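Congerin II (Conger myriaster, PDB 1IS3) binds beta-galactosides such as lactose as a homodimeric galectin, although its physiological role is not yet known. Local coordinates at residues 31-34 with 40-43; 46-51 with 55-60; 61-64 with 68-71; 75-80 with 103-108. All blocks are in the same frame, centred on the assembly; numbering follows the deposited sequence.

Interactions 1, 2 and 3 lie in one antiparallel sheet of the galectin beta-sandwich and follow one another along neighbouring strands. Interactions 1 and 3, with centres about 10 Å apart, are joined across strands 40-48 and 57-64 by a probable backbone hydrogen bond of 2.9 Å between Leu63 N and Ile41 O. Interactions 2 and 3, about 16 Å apart between centres, share strand 57-64 and both touch the galactose. Interaction 1 backs the pocket at one remove, through Asn33 and its neighbour His44. Interaction 4 lies about 11 Å from interaction 2, centre to centre, and adjoins it where Ser75 O probably accepts from Leu58 N at 2.8 Å; it joins the loop after strand 68-75 to strand 106-110 of the other sheet.

Interaction 1 (31-34 with 40-43); sequences SINV and SIAM
Met43 leaves its backbone with CG anti to N (chi1 -165°) and then bends at both chi2 and chi3, while Val34 turns CG2 back beside its own N; the bent Met43 chain brings its CE to 4.3 Å from Val34 CG2, a loose apolar contact. The hairpin of strands 29-34 and 40-48 carries a classic beta bulge here, with Ala42 and Met43 both facing Val34. In the hydrogen-bonded pair, Val34 N reaches Met43 O at 2.9 Å, and Met43 N returns to Val34 O at 3.1 Å. The extra residue makes a weak, bent bond to Val34 O from Ala42 N. The small methyl of Ala42 suits a corner that presses on Phe118 and Phe97. Val34 and the flexible thioether of Met43 face the sandwich interior, where Phe97 and Ile90 of the other sheet receive Met43.

On the opposite face, Ile41 packs against the carbonyl oxygen of Val34 and the side-chain amide of Asn33. Its CG2 sits 3.5 Å from Val34 O, and its CD1 reaches Asn33 OD1 at 3.7 Å, the Ile41 branches crossing the Asn33 side chain at a slant. An asparagine fits there because its two ends have different jobs. OD1 accepts from ND1 of His44, a pocket residue, which probably helps to orient that imidazole as a second-shell contact. Asn33 ND2 donates to Ser31 OG at 2.9 Å, with the hydroxyl oxygen 15° out of the amide plane.

Interaction 2 (46-51 with 55-60); sequences DHRFSY and QNVLVL. With GAL (beta-D-galactopyranose), chain B; BGC (beta-D-glucopyranose), chain C.
Arg48 starts against Val57, its CB 3.6 Å from Val57 O, and runs out extended from CG to NE. CD passes Val59 CG2 at 3.8 Å, and that same methyl lies over one face of the guanidinium; Tyr51 CD2 lies over the other, a sandwich that limits tilting of the plane. Arg48 NE donates in the guanidinium plane to Asp46 OD2 at 2.8 Å, a salt bridge that fixes the rotation of the head. Arg29 also bridges to that carboxylate oxygen. At the tip, Arg48 NH1 reaches galactose O5 at 2.9 Å and O4 at 3.0 Å, while Arg48 NH2 donates to glucose O3 at 2.7 Å and forms a salt bridge with Asp54. A planar head with several N-H donors suits arginine here: NE serves Asp46 while NH1 and NH2 reach both sugars. At the backbone of Arg48, the galectin hairpin of strands 40-48 and 57-64 ends in a G1 beta bulge, where Asn56, in the left-handed backbone region, and Val57 both face Arg48. Tyr51 OH shares a hydrogen bond of 2.7 Å with galactose O2. On the other face of the hairpin, Leu58 CD2 lies over the His47 ring, 3.5 Å from His47 CD2, while His47 ND1 bonds to Phe30 O.

Interaction 3 (61-64 with 68-71); sequences NSLV and GWQQ. With GAL (beta-D-galactopyranose), chain B.
CH-pi and apolar packing dominate where Leu63 meets Trp69, a non-hydrogen-bonded pair of the hairpin formed by strands 57-64 and 68-75, which frames the galactose site of this galectin. Leu63 CD1 sits 3.7 Å from the centroid of the Trp69 five-membered ring, almost exactly over it, in a CH-pi contact, and Leu63 CB supports the six-membered ring from the same side. The opposite face takes the sugar: galactose C4 approaches Trp69 CE2 at 3.7 Å, displaced toward the rim. A broad indole suits this place because it can be backed by aliphatic carbons and still offer the galactose C-H groups a flat surface.

Side-chain hydrogen bonds use Asn61, whose CG is anti to the backbone N (chi1 -152°), swinging the amide toward the 68-71 side. Asn61 ND2 spends both hydrogens, one on galactose O6 at 2.8 Å, nearly straight, and one on Gln70 O at 2.9 Å from above the carbonyl plane. Arg112 holds OD1 and also Ser62 OG, so it probably steadies the amide as a second-shell residue.

Backbone bonds close the hairpin. Gln70 N donates to Ser62 O, and Gly68 N to Val64 O at 2.9 Å. Gly68 has backbone angles that glycine alone adopts readily. Gly68 O accepts twice, from Val64 N and from Gln70 NE2, each at 3.0 Å and from opposite faces of its plane.

Interaction 4 (75-80 with 103-108); sequences SKKFPF and NGETVE
Lys77 makes the one direct hydrogen bond of this surface contact: its NZ lies 3.0 Å from Thr106 O, approaching nearly along the C=O axis. The chain is extended from CG onward, and that full reach lets the ammonium bridge the gap to the strand. A water accepts from Lys77 NZ and from Thr106 N, both at 3.0 Å, so Lys77 reaches Thr106 O directly and Thr106 N through the water. Glu105 lies across the lysine methylenes, with OE1 3.9 Å from Lys77 CE. Its charge stays beyond salt-bridge range, Lys77 NZ to Glu105 OE1 being 4.6 Å, but could still stabilise the ammonium. Beside them the side chains of Pro79 and Asn103 cross at about a right angle, Pro79 CG lying 3.5 Å from Asn103 OD1.

The contact ties the loop after strand 68-75 in one sheet of the galectin beta-sandwich to strand 106-110, outermost in the other sheet within this chain. Leu101 packs against both Lys77 and Pro79.

Short turns set these groups in place. Asn103 OD1 accepts from Glu105 N in an Asx turn, while Asn103 ND2 holds Glu105 OE2 at 2.8 Å, which positions the carboxylate. Gly104, in the middle of that turn, has backbone angles at which a side chain would be jammed against the preceding carbonyl oxygen. Ser75 OG accepts from Lys77 N in an ST turn that helps to set the backbone from which Lys77 points toward 103-108. Pro79 centres an inverse gamma turn between Phe78 and Phe80, Phe78 meeting Phe49 and Phe80 meeting His47, each edge-to-face.

Interaction 1 (31-34 with 40-43)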
loop_
_atom_site.group_PDB
_atom_site.type_symbol
_atom_site.label_atom_id
_atom_site.label_comp_id
_atom_site.label_asym_id
_atom_site.label_seq_id
_atom_site.Cartn_x
_atom_site.Cartn_y
_atom_site.Cartn_z
ATOM N N SER A 31 -7.758 14.261 2.836
ATOM C CA SER A 31 -7.206 13.826 4.114
ATOM C C SER A 31 -6.327 12.593 3.996
ATOM O O SER A 31 -6.522 11.815 3.059
ATOM C CB SER A 31 -8.330 13.528 5.112
ATOM O OG SER A 31 -9.277 12.543 4.722
ATOM N N ILE A 32 -5.425 12.413 4.949
ATOM C CA ILE A 32 -4.659 11.189 5.094
ATOM C C ILE A 32 -5.213 10.582 6.410
ATOM O O ILE A 32 -5.356 11.271 7.444
ATOM C CB ILE A 32 -3.141 11.513 5.214
ATOM C CG1 ILE A 32 -2.641 12.159 3.899
ATOM C CG2 ILE A 32 -2.365 10.217 5.576
ATOM C CD1 ILE A 32 -1.272 12.933 4.071
ATOM N N ASN A 33 -5.489 9.280 6.404
ATOM C CA ASN A 33 -6.175 8.623 7.522
ATOM C C ASN A 33 -5.444 7.345 7.925
ATOM O O ASN A 33 -5.082 6.580 7.020
ATOM C CB ASN A 33 -7.607 8.257 7.111
ATOM C CG ASN A 33 -8.388 9.479 6.693
ATOM O OD1 ASN A 33 -8.850 10.210 7.555
ATOM N ND2 ASN A 33 -8.505 9.813 5.416
ATOM N N VAL A 34 -5.186 7.123 9.200
ATOM C CA VAL A 34 -4.501 5.944 9.700
ATOM C C VAL A 34 -5.477 5.359 10.727
ATOM O O VAL A 34 -5.930 6.065 11.639
ATOM C CB VAL A 34 -3.165 6.361 10.371
ATOM C CG1 VAL A 34 -2.493 5.168 11.023
ATOM C CG2 VAL A 34 -2.212 6.944 9.317
ATOM N N SER A 40 -13.259 4.000 11.767
ATOM C CA SER A 40 -12.475 3.833 12.964
ATOM C C SER A 40 -11.106 4.385 12.585
ATOM O O SER A 40 -10.305 3.674 11.953
ATOM C CB SER A 40 -12.430 2.354 13.290
ATOM O OG SER A 40 -11.662 2.211 14.476
ATOM N N ILE A 41 -10.822 5.667 12.884
ATOM C CA ILE A 41 -9.600 6.331 12.404
ATOM C C ILE A 41 -8.908 6.924 13.613
ATOM O O ILE A 41 -9.489 7.759 14.336
ATOM C CB ILE A 41 -9.949 7.469 11.363
ATOM C CG1 ILE A 41 -10.680 6.881 10.144
ATOM C CG2 ILE A 41 -8.669 8.147 10.882
ATOM C CD1 ILE A 41 -11.305 7.954 9.240
ATOM N N ALA A 42 -7.687 6.482 13.854
ATOM C CA ALA A 42 -6.918 6.986 14.984
ATOM C C ALA A 42 -6.282 8.373 14.697
ATOM O O ALA A 42 -6.127 9.226 15.588
ATOM C CB ALA A 42 -5.798 5.996 15.337
ATOM N N MET A 43 -5.919 8.630 13.438
ATOM C CA MET A 43 -5.344 9.918 13.090
ATOM C C MET A 43 -5.907 10.294 11.717
ATOM O O MET A 43 -5.614 9.611 10.724
ATOM C CB MET A 43 -3.824 9.786 13.047
ATOM C CG MET A 43 -3.032 11.107 13.061
ATOM S SD MET A 43 -3.243 12.088 11.576
ATOM C CE MET A 43 -2.413 11.094 10.361
#

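Interaction 2 (46-51 with 55-60)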
loop_
_atom_site.group_PDB
_atom_site.type_symbol
_atom_site.label_atom_id
_atom_site.label_comp_id
_atom_site.label_asym_id
_atom_site.label_seq_id
_atom_site.Cartn_x
_atom_site.Cartn_y
_atom_site.Cartn_z
ATOM N N ASP A 46 -6.772 16.394 7.908
ATOM C CA ASP A 46 -7.500 16.976 6.815
ATOM C C ASP A 46 -6.815 18.264 6.376
ATOM O O ASP A 46 -6.395 19.082 7.203
ATOM C CB ASP A 46 -8.924 17.210 7.291
ATOM C CG ASP A 46 -9.915 17.414 6.170
ATOM O OD1 ASP A 46 -9.723 16.908 5.074
ATOM O OD2 ASP A 46 -10.917 18.089 6.381
ATOM N N HIS A 47 -6.675 18.438 5.069
ATOM C CA HIS A 47 -5.960 19.556 4.480
ATOM C C HIS A 47 -7.031 20.402 3.823
ATOM O O HIS A 47 -7.578 19.994 2.791
ATOM C CB HIS A 47 -4.943 19.096 3.412
ATOM C CG HIS A 47 -3.965 18.045 3.897
ATOM N ND1 HIS A 47 -4.268 16.780 4.241
ATOM C CD2 HIS A 47 -2.607 18.191 3.975
ATOM C CE1 HIS A 47 -3.147 16.146 4.515
ATOM N NE2 HIS A 47 -2.170 17.006 4.346
ATOM N N ARG A 48 -7.382 21.546 4.422
ATOM C CA ARG A 48 -8.534 22.305 3.939
ATOM C C ARG A 48 -8.119 23.556 3.192
ATOM O O ARG A 48 -7.577 24.499 3.792
ATOM C CB ARG A 48 -9.422 22.695 5.119
ATOM C CG ARG A 48 -10.079 21.466 5.756
ATOM C CD ARG A 48 -10.832 21.791 7.057
ATOM N NE ARG A 48 -11.376 20.564 7.664
ATOM C CZ ARG A 48 -12.278 20.510 8.657
ATOM N NH1 ARG A 48 -12.713 19.333 9.139
ATOM N NH2 ARG A 48 -12.713 21.640 9.189
ATOM N N PHE A 49 -8.370 23.541 1.878
ATOM C CA PHE A 49 -8.115 24.701 1.042
ATOM C C PHE A 49 -9.295 25.635 1.193
ATOM O O PHE A 49 -9.092 26.834 1.426
ATOM C CB PHE A 49 -7.973 24.323 -0.422
ATOM C CG PHE A 49 -6.683 23.533 -0.561
ATOM C CD1 PHE A 49 -6.708 22.132 -0.388
ATOM C CD2 PHE A 49 -5.467 24.219 -0.800
ATOM C CE1 PHE A 49 -5.512 21.422 -0.443
ATOM C CE2 PHE A 49 -4.270 23.481 -0.857
ATOM C CZ PHE A 49 -4.292 22.094 -0.677
ATOM N N SER A 50 -10.516 25.101 1.036
ATOM C CA SER A 50 -11.720 25.882 1.312
ATOM C C SER A 50 -12.821 24.912 1.730
ATOM O O SER A 50 -13.308 24.106 0.932
ATOM C CB SER A 50 -12.141 26.692 0.056
ATOM O OG SER A 50 -13.171 27.660 0.309
ATOM N N TYR A 51 -13.161 24.978 3.013
ATOM C CA TYR A 51 -14.173 24.092 3.553
ATOM C C TYR A 51 -14.883 24.864 4.625
ATOM O O TYR A 51 -14.328 25.089 5.705
ATOM C CB TYR A 51 -13.512 22.814 4.148
ATOM C CG TYR A 51 -14.503 21.863 4.811
ATOM C CD1 TYR A 51 -15.491 21.220 4.053
ATOM C CD2 TYR A 51 -14.422 21.631 6.176
ATOM C CE1 TYR A 51 -16.395 20.341 4.658
ATOM C CE2 TYR A 51 -15.318 20.756 6.800
ATOM C CZ TYR A 51 -16.297 20.115 6.031
ATOM O OH TYR A 51 -17.156 19.237 6.662
ATOM N N GLN A 55 -9.949 27.936 5.612
ATOM C CA GLN A 55 -9.169 28.173 4.397
ATOM C C GLN A 55 -7.713 28.096 4.806
ATOM O O GLN A 55 -7.261 28.786 5.729
ATOM C CB GLN A 55 -9.463 29.559 3.788
ATOM C CG GLN A 55 -10.880 29.761 3.187
ATOM C CD GLN A 55 -11.177 31.247 2.993
ATOM O OE1 GLN A 55 -10.297 31.989 2.517
ATOM N NE2 GLN A 55 -12.350 31.773 3.366
ATOM N N ASN A 56 -7.006 27.162 4.151
ATOM C CA ASN A 56 -5.587 26.885 4.339
ATOM C C ASN A 56 -5.242 26.565 5.802
ATOM O O ASN A 56 -4.417 27.176 6.507
ATOM C CB ASN A 56 -4.725 28.085 3.805
ATOM C CG ASN A 56 -5.104 28.432 2.369
ATOM O OD1 ASN A 56 -5.255 27.576 1.492
ATOM N ND2 ASN A 56 -5.438 29.694 2.097
ATOM N N VAL A 57 -5.897 25.502 6.285
ATOM C CA VAL A 57 -5.676 25.035 7.656
ATOM C C VAL A 57 -5.623 23.506 7.649
ATOM O O VAL A 57 -6.223 22.849 6.773
ATOM C CB VAL A 57 -6.849 25.622 8.565
ATOM C CG1 VAL A 57 -8.177 25.157 8.090
ATOM C CG2 VAL A 57 -6.688 25.171 10.009
ATOM N N LEU A 58 -4.835 22.971 8.584
ATOM C CA LEU A 58 -4.829 21.544 8.826
ATOM C C LEU A 58 -5.746 21.272 10.007
ATOM O O LEU A 58 -5.708 22.013 10.989
ATOM C CB LEU A 58 -3.434 20.985 9.184
ATOM C CG LEU A 58 -2.370 20.869 8.078
ATOM C CD1 LEU A 58 -1.081 20.298 8.715
ATOM C CD2 LEU A 58 -2.838 19.986 6.942
ATOM N N VAL A 59 -6.580 20.244 9.934
ATOM C CA VAL A 59 -7.431 19.871 11.051
ATOM C C VAL A 59 -7.142 18.393 11.346
ATOM O O VAL A 59 -7.203 17.542 10.432
ATOM C CB VAL A 59 -8.921 20.081 10.669
ATOM C CG1 VAL A 59 -9.854 19.596 11.792
ATOM C CG2 VAL A 59 -9.166 21.582 10.432
ATOM N N LEU A 60 -6.813 18.070 12.600
ATOM C CA LEU A 60 -6.517 16.705 13.016
ATOM C C LEU A 60 -7.554 16.195 14.020
ATOM O O LEU A 60 -8.010 16.952 14.900
ATOM C CB LEU A 60 -5.126 16.644 13.645
ATOM C CG LEU A 60 -4.035 16.934 12.611
ATOM C CD1 LEU A 60 -3.683 18.416 12.658
ATOM C CD2 LEU A 60 -2.841 16.060 12.886
HETATM C C1 GAL B . -15.694 17.759 10.198
HETATM C C2 GAL B . -15.691 17.103 8.823
HETATM C C3 GAL B . -15.153 15.683 8.904
HETATM C C4 GAL B . -13.785 15.676 9.595
HETATM C C5 GAL B . -13.911 16.361 10.949
HETATM C C6 GAL B . -12.600 16.434 11.684
HETATM O O2 GAL B . -17.011 17.076 8.313
HETATM O O3 GAL B . -15.039 15.143 7.597
HETATM O O4 GAL B . -12.815 16.347 8.799
HETATM O O5 GAL B . -14.385 17.710 10.781
HETATM O O6 GAL B . -12.775 17.007 12.967
HETATM C C2 BGC C . -16.080 21.955 12.478
HETATM C C3 BGC C . -15.633 21.140 11.265
HETATM C C4 BGC C . -16.391 19.816 11.240
HETATM C C5 BGC C . -17.906 20.085 11.261
HETATM C C6 BGC C . -18.724 18.814 11.352
HETATM C C1 BGC C . -17.590 22.161 12.408
HETATM O O1 BGC C . -18.012 22.863 13.527
HETATM O O2 BGC C . -15.421 23.212 12.491
HETATM O O3 BGC C . -14.238 20.906 11.326
HETATM O O4 BGC C . -16.048 19.092 10.045
HETATM O O5 BGC C . -18.253 20.889 12.407
HETATM O O6 BGC C . -18.356 18.056 12.496
#

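Interaction 3 (61-64 with 68-71)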
loop_
_atom_site.group_PDB
_atom_site.type_symbol
_atom_site.label_atom_id
_atom_site.label_comp_id
_atom_site.label_asym_id
_atom_site.label_seq_id
_atom_site.Cartn_x
_atom_site.Cartn_y
_atom_site.Cartn_z
ATOM N N ASN A 61 -7.962 14.936 13.889
ATOM C CA ASN A 61 -8.947 14.372 14.798
ATOM C C ASN A 61 -8.973 12.846 14.739
ATOM O O ASN A 61 -8.245 12.249 13.934
ATOM C CB ASN A 61 -10.336 14.940 14.452
ATOM C CG ASN A 61 -11.327 15.025 15.628
ATOM O OD1 ASN A 61 -11.133 14.439 16.684
ATOM N ND2 ASN A 61 -12.440 15.714 15.483
ATOM N N SER A 62 -9.714 12.191 15.627
ATOM C CA SER A 62 -9.921 10.761 15.593
ATOM C C SER A 62 -11.424 10.547 15.460
ATOM O O SER A 62 -12.262 11.378 15.891
ATOM C CB SER A 62 -9.368 10.168 16.875
ATOM O OG SER A 62 -10.013 10.766 17.998
ATOM N N LEU A 63 -11.759 9.404 14.869
ATOM C CA LEU A 63 -13.112 8.992 14.599
ATOM C C LEU A 63 -13.287 7.650 15.275
ATOM O O LEU A 63 -12.493 6.730 15.016
ATOM C CB LEU A 63 -13.344 8.839 13.101
ATOM C CG LEU A 63 -14.698 8.335 12.634
ATOM C CD1 LEU A 63 -15.797 9.320 12.972
ATOM C CD2 LEU A 63 -14.677 8.209 11.130
ATOM N N VAL A 64 -14.308 7.551 16.124
ATOM C CA VAL A 64 -14.594 6.313 16.855
ATOM C C VAL A 64 -15.801 5.631 16.213
ATOM O O VAL A 64 -16.819 6.276 15.928
ATOM C CB VAL A 64 -14.871 6.657 18.345
ATOM C CG1 VAL A 64 -15.313 5.414 19.152
ATOM C CG2 VAL A 64 -13.563 7.194 18.946
ATOM N N GLY A 68 -18.336 8.692 16.501
ATOM C CA GLY A 68 -18.134 9.942 15.794
ATOM C C GLY A 68 -16.776 10.580 16.092
ATOM O O GLY A 68 -15.884 9.989 16.721
ATOM N N TRP A 69 -16.695 11.828 15.635
ATOM C CA TRP A 69 -15.487 12.631 15.720
ATOM C C TRP A 69 -15.260 13.135 17.133
ATOM O O TRP A 69 -16.226 13.478 17.820
ATOM C CB TRP A 69 -15.596 13.803 14.715
ATOM C CG TRP A 69 -15.496 13.338 13.252
ATOM C CD1 TRP A 69 -16.604 13.282 12.438
ATOM C CD2 TRP A 69 -14.353 12.875 12.604
ATOM N NE1 TRP A 69 -16.185 12.784 11.285
ATOM C CE2 TRP A 69 -14.855 12.529 11.331
ATOM C CE3 TRP A 69 -12.992 12.691 12.904
ATOM C CZ2 TRP A 69 -13.977 11.996 10.361
ATOM C CZ3 TRP A 69 -12.141 12.162 11.938
ATOM C CH2 TRP A 69 -12.634 11.820 10.680
ATOM N N GLN A 70 -14.006 13.158 17.576
ATOM C CA GLN A 70 -13.639 13.578 18.910
ATOM C C GLN A 70 -13.207 15.048 18.895
ATOM O O GLN A 70 -13.761 15.818 18.095
ATOM C CB GLN A 70 -12.544 12.616 19.404
ATOM C CG GLN A 70 -13.132 11.180 19.467
ATOM C CD GLN A 70 -14.461 11.056 20.246
ATOM O OE1 GLN A 70 -14.498 11.314 21.452
ATOM N NE2 GLN A 70 -15.578 10.675 19.630
ATOM N N GLN A 71 -12.264 15.481 19.727
ATOM C CA GLN A 71 -11.900 16.888 19.800
ATOM C C GLN A 71 -10.887 17.209 18.678
ATOM O O GLN A 71 -9.829 16.593 18.575
ATOM C CB GLN A 71 -11.329 17.091 21.193
ATOM C CG GLN A 71 -10.879 18.498 21.523
ATOM C CD GLN A 71 -9.407 18.660 21.979
ATOM O OE1 GLN A 71 -9.021 18.431 23.145
ATOM N NE2 GLN A 71 -8.513 19.119 21.085
HETATM C C1 GAL B . -15.694 17.759 10.198
HETATM C C2 GAL B . -15.691 17.103 8.823
HETATM C C3 GAL B . -15.153 15.683 8.904
HETATM C C4 GAL B . -13.785 15.676 9.595
HETATM C C5 GAL B . -13.911 16.361 10.949
HETATM C C6 GAL B . -12.600 16.434 11.684
HETATM O O2 GAL B . -17.011 17.076 8.313
HETATM O O3 GAL B . -15.039 15.143 7.597
HETATM O O4 GAL B . -12.815 16.347 8.799
HETATM O O5 GAL B . -14.385 17.710 10.781
HETATM O O6 GAL B . -12.775 17.007 12.967
#

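Interaction 4 (75-80 with 103-108)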
loop_
_atom_site.group_PDB
_atom_site.type_symbol
_atom_site.label_atom_id
_atom_site.label_comp_id
_atom_site.label_asym_id
_atom_site.label_seq_id
_atom_site.Cartn_x
_atom_site.Cartn_y
_atom_site.Cartn_z
ATOM N N SER A 75 -3.910 23.291 12.919
ATOM C CA SER A 75 -2.618 23.869 12.703
ATOM C C SER A 75 -2.778 24.740 11.487
ATOM O O SER A 75 -3.429 24.464 10.501
ATOM C CB SER A 75 -1.559 22.819 12.435
ATOM O OG SER A 75 -0.310 23.432 12.172
ATOM N N LYS A 76 -1.977 25.771 11.567
ATOM C CA LYS A 76 -1.897 26.878 10.643
ATOM C C LYS A 76 -0.735 26.590 9.678
ATOM O O LYS A 76 -0.511 27.321 8.716
ATOM C CB LYS A 76 -1.708 28.103 11.565
ATOM C CG LYS A 76 -0.536 27.957 12.658
ATOM C CD LYS A 76 -0.608 26.932 13.894
ATOM C CE LYS A 76 0.741 26.248 14.214
ATOM N NZ LYS A 76 0.636 24.956 14.895
ATOM N N LYS A 77 0.089 25.563 9.902
ATOM C CA LYS A 77 1.200 25.228 9.011
ATOM C C LYS A 77 0.585 24.701 7.733
ATOM O O LYS A 77 -0.075 23.657 7.782
ATOM C CB LYS A 77 2.051 24.169 9.643
ATOM C CG LYS A 77 2.656 24.775 10.897
ATOM C CD LYS A 77 3.407 23.741 11.651
ATOM C CE LYS A 77 4.112 24.478 12.748
ATOM N NZ LYS A 77 4.884 23.504 13.477
ATOM N N PHE A 78 0.763 25.335 6.582
ATOM C CA PHE A 78 0.065 24.848 5.428
ATOM C C PHE A 78 0.927 25.062 4.196
ATOM O O PHE A 78 0.612 25.903 3.347
ATOM C CB PHE A 78 -1.271 25.590 5.320
ATOM C CG PHE A 78 -2.306 24.844 4.480
ATOM C CD1 PHE A 78 -2.613 25.275 3.181
ATOM C CD2 PHE A 78 -2.946 23.721 5.019
ATOM C CE1 PHE A 78 -3.568 24.578 2.422
ATOM C CE2 PHE A 78 -3.892 23.030 4.259
ATOM C CZ PHE A 78 -4.202 23.458 2.965
ATOM N N PRO A 79 1.993 24.294 3.991
ATOM C CA PRO A 79 2.848 24.427 2.817
ATOM C C PRO A 79 2.256 23.645 1.623
ATOM O O PRO A 79 2.964 22.822 1.016
ATOM C CB PRO A 79 4.185 23.901 3.342
ATOM C CG PRO A 79 3.739 22.725 4.193
ATOM C CD PRO A 79 2.563 23.331 4.945
ATOM N N PHE A 80 0.995 23.821 1.263
ATOM C CA PHE A 80 0.383 23.018 0.227
ATOM C C PHE A 80 -0.129 23.961 -0.837
ATOM O O PHE A 80 -0.642 25.032 -0.486
ATOM C CB PHE A 80 -0.810 22.203 0.778
ATOM C CG PHE A 80 -0.388 21.272 1.893
ATOM C CD1 PHE A 80 0.224 20.056 1.588
ATOM C CD2 PHE A 80 -0.531 21.669 3.225
ATOM C CE1 PHE A 80 0.711 19.245 2.632
ATOM C CE2 PHE A 80 -0.046 20.858 4.244
ATOM C CZ PHE A 80 0.577 19.653 3.958
ATOM N N ASN A 103 7.747 20.743 3.722
ATOM C CA ASN A 103 8.761 21.766 3.983
ATOM C C ASN A 103 9.588 21.498 5.238
ATOM O O ASN A 103 10.395 22.349 5.629
ATOM C CB ASN A 103 8.095 23.127 4.111
ATOM C CG ASN A 103 7.178 23.216 5.330
ATOM O OD1 ASN A 103 6.710 22.202 5.886
ATOM N ND2 ASN A 103 6.853 24.418 5.797
ATOM N N GLY A 104 9.418 20.350 5.913
ATOM C CA GLY A 104 10.204 20.040 7.096
ATOM C C GLY A 104 9.495 20.418 8.383
ATOM O O GLY A 104 9.939 20.030 9.451
ATOM N N GLU A 105 8.403 21.174 8.341
ATOM C CA GLU A 105 7.708 21.517 9.585
ATOM C C GLU A 105 7.007 20.273 10.141
ATOM O O GLU A 105 6.653 19.344 9.397
ATOM C CB GLU A 105 6.645 22.615 9.376
ATOM C CG GLU A 105 7.330 23.963 9.238
ATOM C CD GLU A 105 6.379 25.142 9.101
ATOM O OE1 GLU A 105 6.465 26.004 9.974
ATOM O OE2 GLU A 105 5.574 25.207 8.160
ATOM N N THR A 106 6.803 20.226 11.455
ATOM C CA THR A 106 6.186 19.035 12.028
ATOM C C THR A 106 4.898 19.377 12.746
ATOM O O THR A 106 4.695 20.533 13.162
ATOM C CB THR A 106 7.175 18.330 13.012
ATOM O OG1 THR A 106 7.253 19.163 14.167
ATOM C CG2 THR A 106 8.588 18.143 12.467
ATOM N N VAL A 107 4.023 18.385 12.899
ATOM C CA VAL A 107 2.817 18.496 13.697
ATOM C C VAL A 107 2.791 17.205 14.521
ATOM O O VAL A 107 3.246 16.146 14.073
ATOM C CB VAL A 107 1.525 18.694 12.746
ATOM C CG1 VAL A 107 1.588 17.808 11.546
ATOM C CG2 VAL A 107 0.235 18.392 13.505
ATOM N N GLU A 108 2.369 17.291 15.785
ATOM C CA GLU A 108 2.241 16.121 16.649
ATOM C C GLU A 108 0.778 16.008 17.053
ATOM O O GLU A 108 0.104 17.040 17.217
ATOM C CB GLU A 108 3.068 16.243 17.919
ATOM C CG GLU A 108 4.571 16.244 17.721
ATOM C CD GLU A 108 5.133 17.517 17.096
ATOM O OE1 GLU A 108 4.780 18.609 17.565
ATOM O OE2 GLU A 108 5.899 17.424 16.126
HETATM O O HOH W 1 7.684 22.778 12.869
#